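Local coordinates for 4-hydroxybutyrate CoA-transferase (Porphyromonas gingivalis, PDB 3D3U), which probably transfers coenzyme A between acyl-CoA thioesters and carboxylates such as acetate or 4-hydroxybutyrate, at residues 30-35 with 140-145; 117-122 with 151-156; 165-170 with 287-292. All coordinates share one frame; numbering follows the deposited sequence.

Interaction 1. Residues 30-35 with 140-145; sequences FGHAAA and DYTKAA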
ATOM      1  N   PHE A  30       9.427   0.354 -12.864  1.00 16.24           N
ATOM      2  CA  PHE A  30       9.533  -1.023 -12.256  1.00 15.93           C
ATOM      3  C   PHE A  30       8.355  -1.304 -11.418  1.00 17.61           C
ATOM      4  O   PHE A  30       7.867  -0.409 -10.750  1.00 18.72           O
ATOM      5  CB  PHE A  30      10.684  -1.123 -11.299  1.00 15.13           C
ATOM      6  CG  PHE A  30      12.070  -1.107 -11.953  1.00 16.71           C
ATOM      7  CD1 PHE A  30      13.241  -1.070 -11.125  1.00 13.37           C
ATOM      8  CD2 PHE A  30      12.222  -1.172 -13.348  1.00 14.25           C
ATOM      9  CE1 PHE A  30      14.489  -1.062 -11.629  1.00  7.85           C
ATOM     10  CE2 PHE A  30      13.489  -1.213 -13.875  1.00 14.62           C
ATOM     11  CZ  PHE A  30      14.642  -1.140 -13.012  1.00 15.33           C
ATOM     12  N   GLY A  31       7.860  -2.535 -11.409  1.00 20.63           N
ATOM     13  CA  GLY A  31       6.619  -2.899 -10.597  1.00 23.62           C
ATOM     14  C   GLY A  31       7.071  -2.768  -9.167  1.00 25.45           C
ATOM     15  O   GLY A  31       8.322  -2.688  -8.914  1.00 25.70           O
ATOM     16  N   HIS A  32       6.163  -2.672  -8.193  1.00 27.22           N
ATOM     17  CA  HIS A  32       6.826  -2.275  -6.905  1.00 27.58           C
ATOM     18  C   HIS A  32       6.662  -3.158  -5.742  1.00 24.69           C
ATOM     19  O   HIS A  32       6.003  -4.106  -5.883  1.00 23.64           O
ATOM     20  CB  HIS A  32       6.695  -0.767  -6.539  1.00 29.84           C
ATOM     21  CG  HIS A  32       5.495  -0.472  -5.700  1.00 30.57           C
ATOM     22  ND1 HIS A  32       4.297  -1.152  -5.886  1.00 33.64           N
ATOM     23  CD2 HIS A  32       5.322   0.367  -4.645  1.00 23.42           C
ATOM     24  CE1 HIS A  32       3.429  -0.703  -4.977  1.00 34.23           C
ATOM     25  NE2 HIS A  32       4.029   0.199  -4.212  1.00 24.90           N
ATOM     26  N   ALA A  33       7.376  -2.840  -4.649  1.00 23.60           N
ATOM     27  CA  ALA A  33       7.179  -3.396  -3.295  1.00 22.77           C
ATOM     28  C   ALA A  33       7.902  -4.730  -3.347  1.00 22.68           C
ATOM     29  O   ALA A  33       9.120  -4.736  -3.595  1.00 24.97           O
ATOM     30  CB  ALA A  33       5.687  -3.532  -2.905  1.00 22.02           C
ATOM     31  N   ALA A  34       7.202  -5.854  -3.147  1.00 21.17           N
ATOM     32  CA  ALA A  34       7.878  -7.152  -3.036  1.00 18.34           C
ATOM     33  C   ALA A  34       7.878  -7.796  -4.385  1.00 17.88           C
ATOM     34  O   ALA A  34       8.391  -8.914  -4.471  1.00 19.36           O
ATOM     35  CB  ALA A  34       7.224  -8.056  -2.019  1.00 17.06           C
ATOM     36  N   ALA A  35       7.407  -7.075  -5.423  1.00 15.79           N
ATOM     37  CA  ALA A  35       7.349  -7.579  -6.763  1.00 15.94           C
ATOM     38  C   ALA A  35       8.306  -6.841  -7.610  1.00 17.19           C
ATOM     39  O   ALA A  35       8.193  -6.913  -8.836  1.00 18.60           O
ATOM     40  CB  ALA A  35       5.980  -7.422  -7.357  1.00 15.24           C
ATOM     41  N   ASP A 140      -1.378  -2.639  -7.844  1.00 26.42           N
ATOM     42  CA  ASP A 140      -1.259  -1.207  -7.671  1.00 26.20           C
ATOM     43  C   ASP A 140      -1.048  -0.394  -8.909  1.00 23.76           C
ATOM     44  O   ASP A 140      -2.031  -0.155  -9.622  1.00 24.78           O
ATOM     45  CB  ASP A 140      -0.213  -0.921  -6.636  1.00 28.14           C
ATOM     46  CG  ASP A 140       0.997  -1.687  -6.879  1.00 32.82           C
ATOM     47  OD1 ASP A 140       1.735  -1.352  -7.858  1.00 39.32           O
ATOM     48  OD2 ASP A 140       1.265  -2.676  -6.154  1.00 39.64           O
ATOM     49  N   TYR A 141       0.179   0.049  -9.181  1.00 21.00           N
ATOM     50  CA  TYR A 141       0.386   0.934 -10.385  1.00 19.84           C
ATOM     51  C   TYR A 141       1.073   0.133 -11.442  1.00 19.27           C
ATOM     52  O   TYR A 141       1.249   0.583 -12.605  1.00 18.41           O
ATOM     53  CB  TYR A 141       1.240   2.152 -10.122  1.00 16.80           C
ATOM     54  CG  TYR A 141       2.659   1.816  -9.734  1.00 16.14           C
ATOM     55  CD1 TYR A 141       3.628   1.573 -10.664  1.00 16.72           C
ATOM     56  CD2 TYR A 141       3.070   1.849  -8.432  1.00 16.49           C
ATOM     57  CE1 TYR A 141       4.925   1.325 -10.284  1.00 10.84           C
ATOM     58  CE2 TYR A 141       4.400   1.608  -8.074  1.00 10.95           C
ATOM     59  CZ  TYR A 141       5.282   1.354  -8.996  1.00  9.36           C
ATOM     60  OH  TYR A 141       6.564   1.128  -8.605  1.00 11.32           O
ATOM     61  N   THR A 142       1.513  -1.026 -10.971  1.00 17.87           N
ATOM     62  CA  THR A 142       2.246  -1.875 -11.785  1.00 17.85           C
ATOM     63  C   THR A 142       1.392  -2.511 -12.903  1.00 18.00           C
ATOM     64  O   THR A 142       1.899  -2.769 -13.969  1.00 19.61           O
ATOM     65  CB  THR A 142       3.123  -2.889 -10.975  1.00 17.60           C
ATOM     66  OG1 THR A 142       2.971  -4.162 -11.590  1.00 19.55           O
ATOM     67  CG2 THR A 142       2.640  -3.176  -9.537  1.00 17.10           C
ATOM     68  N   LYS A 143       0.117  -2.750 -12.756  1.00 17.42           N
ATOM     69  CA  LYS A 143      -0.529  -3.343 -13.886  1.00 17.24           C
ATOM     70  C   LYS A 143      -0.903  -2.277 -14.907  1.00 19.48           C
ATOM     71  O   LYS A 143      -0.887  -2.536 -16.162  1.00 20.96           O
ATOM     72  CB  LYS A 143      -1.759  -4.048 -13.432  1.00 18.19           C
ATOM     73  CG  LYS A 143      -2.787  -4.334 -14.453  1.00 16.62           C
ATOM     74  CD  LYS A 143      -3.691  -5.370 -13.923  1.00 17.82           C
ATOM     75  CE  LYS A 143      -4.316  -6.178 -15.031  1.00 18.92           C
ATOM     76  NZ  LYS A 143      -5.453  -5.465 -15.637  1.00 22.90           N
ATOM     77  N   ALA A 144      -1.266  -1.083 -14.422  1.00 19.01           N
ATOM     78  CA  ALA A 144      -1.541  -0.015 -15.338  1.00 18.19           C
ATOM     79  C   ALA A 144      -0.321   0.293 -16.193  1.00 18.75           C
ATOM     80  O   ALA A 144      -0.398   0.622 -17.377  1.00 20.71           O
ATOM     81  CB  ALA A 144      -1.894   1.133 -14.594  1.00 19.18           C
ATOM     82  N   ALA A 145       0.836   0.250 -15.590  1.00 19.25           N
ATOM     83  CA  ALA A 145       2.083   0.507 -16.314  1.00 18.85           C
ATOM     84  C   ALA A 145       2.225  -0.539 -17.406  1.00 18.61           C
ATOM     85  O   ALA A 145       2.386  -0.147 -18.584  1.00 17.90           O
ATOM     86  CB  ALA A 145       3.271   0.446 -15.343  1.00 18.76           C
TER
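Y141 leans its ring over one face of the H32 imidazole, with CE2 reaching CG of H32 at 3.3 Å. The approach is displaced toward the rim, the two ring planes are inclined at 46°, and the pair is neither a parallel stack nor an edge-to-face one. A33 CB lies above the centre of the other imidazole face, 4.0 Å from its plane. D140 comes in at the edge instead: OD2 lies in the imidazole plane, 3.2 Å from H32 CE1, and the carboxylate is turned 84° against the ring. The first torsion of Y141 holds CG between the backbone N and the carbonyl carbon (chi1 64°). From there the ring extends to the end of strand 27-30, where Y141 OH donates to F30 O at 2.9 Å, although the modelled hydroxyl position is uncertain. Next to these rings, T142 sets CB against G31 CA at 3.5 Å, and glycine, lacking a side chain, leaves T142 CB room to lie there. D140 precedes helix 142-148, and its OD1 accepts the capping bond from T142 N at 3.1 Å, though OD1 is doubtfully placed. S138 OG lies within hydrogen-bonding distance of both H32 O and D140 OD2, and its single proton can point squarely at only one of them at a time. All the touching residues are buried, and D140 can offer acceptors to the helix start and to S138, which would lower the cost of enclosing these polar groups.

Interaction 2. Residues 117-122 with 151-156; sequences LDVAVV and VVVAEV
A120 and V122 each direct both backbone polar groups to strand 151-156, giving the regular bonding of a parallel pair whose axes diverge by 13°. A120 N donates to V151 O at 3.0 Å, and A120 O accepts from V153 N. The pattern repeats two residues on, where V122 N reaches V153 O and V122 O receives E155 N at 2.8 Å. Toward the start of the pair, V151 N to D118 O is only a weak bond.

Apolar side chains meet on both faces of the sheet. V119, V121, V151 and V153 share one face; V121 and V153 lie side by side, CG2 of V121 meeting CB of V153 at 3.8 Å, and V153 CG2 also touches V119 CG2 at 3.9 Å. On the other face V122 CG2, held between its backbone N and carbonyl carbon, rests on A154 CB at 3.9 Å. The small alanine leaves room for the branched valine.

E155 is buried, and its carboxylate pairs with R39 NE and accepts from F40 N. Backbone bonds to 27-30 on one side and 151-157 on the other place 119-125 inside the Rossmann-like parallel sheet, and beta-branched, apolar valines suit its extended chain and buried faces.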
ATOM      1  N   LEU A 117       6.072   6.334 -20.279  1.00 21.68           N
ATOM      2  CA  LEU A 117       6.764   5.063 -20.126  1.00 21.87           C
ATOM      3  C   LEU A 117       6.905   4.327 -21.457  1.00 22.02           C
ATOM      4  O   LEU A 117       5.953   4.185 -22.246  1.00 23.52           O
ATOM      5  CB  LEU A 117       6.028   4.243 -19.053  1.00 21.33           C
ATOM      6  CG  LEU A 117       5.421   2.907 -19.384  1.00 24.40           C
ATOM      7  CD1 LEU A 117       5.947   1.953 -18.375  1.00 31.96           C
ATOM      8  CD2 LEU A 117       3.925   2.884 -19.367  1.00 24.53           C
ATOM      9  N   ASP A 118       8.105   3.866 -21.701  1.00 21.56           N
ATOM     10  CA  ASP A 118       8.383   3.129 -22.874  1.00 22.59           C
ATOM     11  C   ASP A 118       8.376   1.591 -22.603  1.00 21.72           C
ATOM     12  O   ASP A 118       7.872   0.786 -23.461  1.00 22.08           O
ATOM     13  CB  ASP A 118       9.785   3.574 -23.375  1.00 24.09           C
ATOM     14  CG  ASP A 118       9.772   4.930 -24.079  1.00 29.34           C
ATOM     15  OD1 ASP A 118       8.762   5.220 -24.842  1.00 34.93           O
ATOM     16  OD2 ASP A 118      10.737   5.759 -23.914  1.00 31.49           O
ATOM     17  N   VAL A 119       9.011   1.196 -21.477  1.00 19.14           N
ATOM     18  CA  VAL A 119       9.095  -0.198 -21.047  1.00 17.20           C
ATOM     19  C   VAL A 119       8.622  -0.332 -19.602  1.00 15.41           C
ATOM     20  O   VAL A 119       9.033   0.429 -18.763  1.00 16.54           O
ATOM     21  CB  VAL A 119      10.566  -0.815 -21.211  1.00 17.99           C
ATOM     22  CG1 VAL A 119      11.594   0.210 -21.246  1.00 17.88           C
ATOM     23  CG2 VAL A 119      10.935  -1.869 -20.106  1.00 13.59           C
ATOM     24  N   ALA A 120       7.795  -1.316 -19.325  1.00 12.24           N
ATOM     25  CA  ALA A 120       7.389  -1.630 -17.987  1.00 10.62           C
ATOM     26  C   ALA A 120       8.112  -2.906 -17.522  1.00  9.86           C
ATOM     27  O   ALA A 120       7.966  -3.948 -18.127  1.00  8.76           O
ATOM     28  CB  ALA A 120       5.820  -1.810 -17.956  1.00  9.97           C
ATOM     29  N   VAL A 121       8.898  -2.849 -16.463  1.00 10.09           N
ATOM     30  CA  VAL A 121       9.576  -4.055 -15.993  1.00 11.02           C
ATOM     31  C   VAL A 121       8.914  -4.597 -14.742  1.00 12.46           C
ATOM     32  O   VAL A 121       9.038  -3.968 -13.740  1.00 14.42           O
ATOM     33  CB  VAL A 121      11.042  -3.824 -15.691  1.00 10.38           C
ATOM     34  CG1 VAL A 121      11.695  -5.060 -15.050  1.00  9.85           C
ATOM     35  CG2 VAL A 121      11.676  -3.590 -16.941  1.00  9.47           C
ATOM     36  N   VAL A 122       8.237  -5.749 -14.798  1.00 12.59           N
ATOM     37  CA  VAL A 122       7.460  -6.293 -13.720  1.00 12.88           C
ATOM     38  C   VAL A 122       7.879  -7.689 -13.356  1.00 14.40           C
ATOM     39  O   VAL A 122       8.528  -8.424 -14.124  1.00 14.88           O
ATOM     40  CB  VAL A 122       5.954  -6.400 -14.076  1.00 12.79           C
ATOM     41  CG1 VAL A 122       5.376  -5.072 -14.514  1.00 11.51           C
ATOM     42  CG2 VAL A 122       5.710  -7.438 -15.136  1.00 15.12           C
ATOM     43  N   VAL A 151       6.588  -2.091 -24.503  1.00 21.29           N
ATOM     44  CA  VAL A 151       7.527  -3.201 -24.327  1.00 17.99           C
ATOM     45  C   VAL A 151       7.404  -3.512 -22.875  1.00 18.46           C
ATOM     46  O   VAL A 151       7.576  -2.600 -22.001  1.00 19.48           O
ATOM     47  CB  VAL A 151       8.964  -2.726 -24.509  1.00 17.33           C
ATOM     48  CG1 VAL A 151       9.992  -3.778 -24.051  1.00 14.93           C
ATOM     49  CG2 VAL A 151       9.212  -2.318 -25.873  1.00 13.48           C
ATOM     50  N   VAL A 152       7.154  -4.773 -22.578  1.00 16.17           N
ATOM     51  CA  VAL A 152       6.976  -5.209 -21.195  1.00 13.98           C
ATOM     52  C   VAL A 152       7.962  -6.339 -20.827  1.00 14.89           C
ATOM     53  O   VAL A 152       7.949  -7.452 -21.404  1.00 14.57           O
ATOM     54  CB  VAL A 152       5.534  -5.747 -21.041  1.00 12.99           C
ATOM     55  CG1 VAL A 152       5.257  -6.187 -19.619  1.00 12.19           C
ATOM     56  CG2 VAL A 152       4.637  -4.731 -21.449  1.00  9.30           C
ATOM     57  N   VAL A 153       8.810  -6.095 -19.848  1.00 15.48           N
ATOM     58  CA  VAL A 153       9.773  -7.125 -19.503  1.00 17.02           C
ATOM     59  C   VAL A 153       9.322  -7.854 -18.221  1.00 18.29           C
ATOM     60  O   VAL A 153       9.322  -7.260 -17.169  1.00 19.12           O
ATOM     61  CB  VAL A 153      11.095  -6.478 -19.291  1.00 16.72           C
ATOM     62  CG1 VAL A 153      12.136  -7.527 -18.987  1.00 18.64           C
ATOM     63  CG2 VAL A 153      11.495  -5.657 -20.530  1.00 18.16           C
ATOM     64  N   ALA A 154       8.939  -9.118 -18.269  1.00 18.91           N
ATOM     65  CA  ALA A 154       8.404  -9.703 -17.069  1.00 19.52           C
ATOM     66  C   ALA A 154       9.367 -10.768 -16.541  1.00 20.86           C
ATOM     67  O   ALA A 154       9.746 -11.643 -17.325  1.00 22.16           O
ATOM     68  CB  ALA A 154       7.150 -10.336 -17.367  1.00 19.46           C
ATOM     69  N   GLU A 155       9.737 -10.743 -15.256  1.00 19.73           N
ATOM     70  CA  GLU A 155      10.547 -11.787 -14.752  1.00 21.58           C
ATOM     71  C   GLU A 155       9.547 -12.779 -14.353  1.00 19.47           C
ATOM     72  O   GLU A 155       8.696 -12.532 -13.547  1.00 19.01           O
ATOM     73  CB  GLU A 155      11.287 -11.352 -13.494  1.00 22.03           C
ATOM     74  CG  GLU A 155      12.397 -10.315 -13.645  1.00 26.27           C
ATOM     75  CD  GLU A 155      13.038  -9.833 -12.276  1.00 30.22           C
ATOM     76  OE1 GLU A 155      13.821  -8.798 -12.317  1.00 42.45           O
ATOM     77  OE2 GLU A 155      12.845 -10.450 -11.149  1.00 37.34           O
ATOM     78  N   VAL A 156       9.625 -13.953 -14.915  1.00 21.02           N
ATOM     79  CA  VAL A 156       8.676 -15.025 -14.538  1.00 21.50           C
ATOM     80  C   VAL A 156       9.109 -15.850 -13.292  1.00 21.92           C
ATOM     81  O   VAL A 156      10.065 -16.624 -13.317  1.00 21.03           O
ATOM     82  CB  VAL A 156       8.316 -15.885 -15.742  1.00 21.55           C
ATOM     83  CG1 VAL A 156       7.459 -17.099 -15.288  1.00 22.51           C
ATOM     84  CG2 VAL A 156       7.609 -14.995 -16.762  1.00 16.93           C
TER

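Interaction 3. Residues 165-170 with 287-292; sequences GENLIH and IECYPV
A short parallel beta pairing, at the edge of the mixed sheet to which 287-289 belongs, brings G165 beside C289. E166 N donates to C289 O at 3.1 Å, a weak bond bent to 122°, while the C289 backbone also bonds to G164. G165 has positive phi (78°) and no side chain, which lets its CA lie 3.6 Å from C289 O and its N close to E288 CG. E166, the centre of an inverse gamma turn, points its CB toward the other segment, where it meets Y290 CD1 obliquely at 3.7 Å. E166 OE1 reaches P291 CG at 3.8 Å, the glutamate crossing the proline at about a right angle. N167 has CG anti to its backbone N (chi1 -155°), and its amide lies against C289, with ND2 3.3 Å from CB; the same nitrogen donates to G136 O, a bond that orients the amide, with a weak second one to I163 O. C289, small and buried, suits the place beside this amide. P291 is at the N-cap position of helix 292-295. The pairing adds a short edge strand to a mixed, largely parallel sheet, consistent with the Rossmann-like family fold.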
ATOM      1  N   GLY A 165      -8.529 -11.818  -8.965  1.00 19.83           N
ATOM      2  CA  GLY A 165      -9.039 -10.480  -9.158  1.00 21.72           C
ATOM      3  C   GLY A 165      -8.541  -9.936 -10.487  1.00 23.35           C
ATOM      4  O   GLY A 165      -8.201 -10.692 -11.404  1.00 24.93           O
ATOM      5  N   GLU A 166      -8.483  -8.631 -10.649  1.00 24.18           N
ATOM      6  CA  GLU A 166      -8.086  -8.086 -11.962  1.00 24.79           C
ATOM      7  C   GLU A 166      -6.594  -7.986 -11.985  1.00 24.31           C
ATOM      8  O   GLU A 166      -6.060  -6.888 -12.186  1.00 24.49           O
ATOM      9  CB  GLU A 166      -8.552  -6.672 -12.084  1.00 24.54           C
ATOM     10  CG  GLU A 166      -9.536  -6.353 -13.130  1.00 29.30           C
ATOM     11  CD  GLU A 166      -9.438  -4.857 -13.377  1.00 42.20           C
ATOM     12  OE1 GLU A 166      -8.290  -4.322 -13.647  1.00 41.81           O
ATOM     13  OE2 GLU A 166     -10.512  -4.199 -13.243  1.00 49.52           O
ATOM     14  N   ASN A 167      -5.929  -9.126 -11.798  1.00 23.27           N
ATOM     15  CA  ASN A 167      -4.519  -9.187 -11.532  1.00 21.97           C
ATOM     16  C   ASN A 167      -3.793 -10.060 -12.532  1.00 22.25           C
ATOM     17  O   ASN A 167      -2.779 -10.684 -12.200  1.00 25.00           O
ATOM     18  CB  ASN A 167      -4.330  -9.818 -10.162  1.00 21.48           C
ATOM     19  CG  ASN A 167      -3.047  -9.404  -9.548  1.00 21.78           C
ATOM     20  OD1 ASN A 167      -2.350  -8.483 -10.083  1.00 15.30           O
ATOM     21  ND2 ASN A 167      -2.679 -10.078  -8.454  1.00 19.59           N
ATOM     22  N   LEU A 168      -4.282 -10.172 -13.754  1.00 21.23           N
ATOM     23  CA  LEU A 168      -3.663 -11.128 -14.679  1.00 20.24           C
ATOM     24  C   LEU A 168      -3.033 -10.407 -15.839  1.00 19.92           C
ATOM     25  O   LEU A 168      -3.435  -9.284 -16.153  1.00 17.81           O
ATOM     26  CB  LEU A 168      -4.686 -12.112 -15.214  1.00 19.14           C
ATOM     27  CG  LEU A 168      -5.005 -13.333 -14.376  1.00 20.97           C
ATOM     28  CD1 LEU A 168      -4.926 -13.056 -12.877  1.00 16.95           C
ATOM     29  CD2 LEU A 168      -6.380 -13.901 -14.827  1.00 19.33           C
ATOM     30  N   ILE A 169      -2.092 -11.085 -16.498  1.00 20.20           N
ATOM     31  CA  ILE A 169      -1.549 -10.584 -17.739  1.00 21.27           C
ATOM     32  C   ILE A 169      -1.163 -11.745 -18.646  1.00 22.49           C
ATOM     33  O   ILE A 169      -0.497 -12.724 -18.254  1.00 23.19           O
ATOM     34  CB  ILE A 169      -0.376  -9.635 -17.409  1.00 21.73           C
ATOM     35  CG1 ILE A 169      -0.049  -8.672 -18.545  1.00 19.61           C
ATOM     36  CG2 ILE A 169       0.889 -10.417 -16.834  1.00 23.60           C
ATOM     37  CD1 ILE A 169       0.617  -9.310 -19.623  1.00 22.53           C
ATOM     38  N   HIS A 170      -1.621 -11.688 -19.867  1.00 24.09           N
ATOM     39  CA  HIS A 170      -1.383 -12.833 -20.722  1.00 25.34           C
ATOM     40  C   HIS A 170       0.052 -12.869 -21.221  1.00 25.98           C
ATOM     41  O   HIS A 170       0.715 -11.809 -21.370  1.00 25.67           O
ATOM     42  CB  HIS A 170      -2.343 -12.871 -21.895  1.00 25.01           C
ATOM     43  CG  HIS A 170      -2.240 -14.131 -22.686  1.00 26.77           C
ATOM     44  ND1 HIS A 170      -2.905 -15.288 -22.336  1.00 28.68           N
ATOM     45  CD2 HIS A 170      -1.537 -14.425 -23.805  1.00 27.59           C
ATOM     46  CE1 HIS A 170      -2.622 -16.236 -23.211  1.00 26.52           C
ATOM     47  NE2 HIS A 170      -1.797 -15.733 -24.114  1.00 28.10           N
ATOM     48  N   ILE A 287      -8.763 -14.315  -1.745  1.00 19.67           N
ATOM     49  CA  ILE A 287      -7.901 -13.165  -1.854  1.00 19.63           C
ATOM     50  C   ILE A 287      -7.832 -12.733  -3.282  1.00 20.46           C
ATOM     51  O   ILE A 287      -7.719 -13.595  -4.173  1.00 20.38           O
ATOM     52  CB  ILE A 287      -6.548 -13.496  -1.325  1.00 19.75           C
ATOM     53  CG1 ILE A 287      -6.497 -13.080   0.153  1.00 20.96           C
ATOM     54  CG2 ILE A 287      -5.454 -12.751  -2.063  1.00 17.28           C
ATOM     55  CD1 ILE A 287      -6.109 -14.203   1.134  1.00 24.41           C
ATOM     56  N   GLU A 288      -7.933 -11.404  -3.478  1.00 20.61           N
ATOM     57  CA  GLU A 288      -7.936 -10.807  -4.793  1.00 21.85           C
ATOM     58  C   GLU A 288      -7.264  -9.431  -4.945  1.00 23.03           C
ATOM     59  O   GLU A 288      -7.461  -8.505  -4.078  1.00 24.21           O
ATOM     60  CB  GLU A 288      -9.353 -10.737  -5.270  1.00 21.66           C
ATOM     61  CG  GLU A 288      -9.866 -12.133  -5.557  1.00 24.90           C
ATOM     62  CD  GLU A 288     -11.335 -12.106  -5.928  1.00 30.70           C
ATOM     63  OE1 GLU A 288     -11.967 -11.077  -5.637  1.00 33.39           O
ATOM     64  OE2 GLU A 288     -11.857 -13.088  -6.521  1.00 32.76           O
ATOM     65  N   CYS A 289      -6.507  -9.236  -6.042  1.00 21.66           N
ATOM     66  CA  CYS A 289      -5.880  -7.944  -6.190  1.00 20.15           C
ATOM     67  C   CYS A 289      -6.540  -7.090  -7.184  1.00 18.95           C
ATOM     68  O   CYS A 289      -7.154  -7.581  -8.106  1.00 17.72           O
ATOM     69  CB  CYS A 289      -4.424  -8.131  -6.500  1.00 21.24           C
ATOM     70  SG  CYS A 289      -3.559  -8.662  -4.981  1.00 22.83           S
ATOM     71  N   TYR A 290      -6.460  -5.800  -6.957  1.00 18.51           N
ATOM     72  CA  TYR A 290      -6.830  -4.858  -7.968  1.00 18.88           C
ATOM     73  C   TYR A 290      -5.916  -3.672  -7.913  1.00 19.72           C
ATOM     74  O   TYR A 290      -5.297  -3.341  -6.893  1.00 21.00           O
ATOM     75  CB  TYR A 290      -8.177  -4.305  -7.678  1.00 19.02           C
ATOM     76  CG  TYR A 290      -9.236  -5.328  -7.685  1.00 21.48           C
ATOM     77  CD1 TYR A 290     -10.027  -5.605  -8.841  1.00 20.93           C
ATOM     78  CD2 TYR A 290      -9.478  -6.052  -6.525  1.00 23.93           C
ATOM     79  CE1 TYR A 290     -11.014  -6.599  -8.811  1.00 17.77           C
ATOM     80  CE2 TYR A 290     -10.440  -7.025  -6.481  1.00 21.10           C
ATOM     81  CZ  TYR A 290     -11.184  -7.286  -7.596  1.00 19.81           C
ATOM     82  OH  TYR A 290     -12.063  -8.277  -7.359  1.00 21.44           O
ATOM     83  N   PRO A 291      -5.866  -2.962  -9.002  1.00 20.01           N
ATOM     84  CA  PRO A 291      -4.990  -1.822  -9.068  1.00 20.30           C
ATOM     85  C   PRO A 291      -5.499  -0.696  -8.169  1.00 21.41           C
ATOM     86  O   PRO A 291      -6.670  -0.687  -7.723  1.00 20.94           O
ATOM     87  CB  PRO A 291      -5.082  -1.407 -10.546  1.00 21.40           C
ATOM     88  CG  PRO A 291      -6.215  -2.214 -11.214  1.00 18.50           C
ATOM     89  CD  PRO A 291      -6.697  -3.169 -10.216  1.00 19.81           C
ATOM     90  N   VAL A 292      -4.648   0.290  -7.931  1.00 22.37           N
ATOM     91  CA  VAL A 292      -5.047   1.410  -7.082  1.00 23.05           C
ATOM     92  C   VAL A 292      -5.944   2.425  -7.753  1.00 24.39           C
ATOM     93  O   VAL A 292      -6.623   3.220  -7.070  1.00 25.16           O
ATOM     94  CB  VAL A 292      -3.852   2.247  -6.757  1.00 23.65           C
ATOM     95  CG1 VAL A 292      -3.248   1.809  -5.455  1.00 24.45           C
ATOM     96  CG2 VAL A 292      -2.846   2.253  -7.958  1.00 20.96           C
TER

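In the fold
From the N terminus, the end of strand 27-30 opens interaction 1 and strand 119-125 opens interaction 2. Helix 142-148 then closes interaction 1, a loop of 104 intervening residues, and strand 151-157 closes interaction 2 after only 28, so the two cross. They touch directly: G31 N probably bonds to V121 O, joining neighbouring strands of the parallel sheet, while A145 packs on A120. Interaction 3 follows in series, with 116 residues between its segments, and links the N-terminal and C-terminal family regions. It meets interaction 1 through a probable bond from V292 N to D140 O, whereas interaction 2 stays apart, its centre about 17 Å from that of interaction 3.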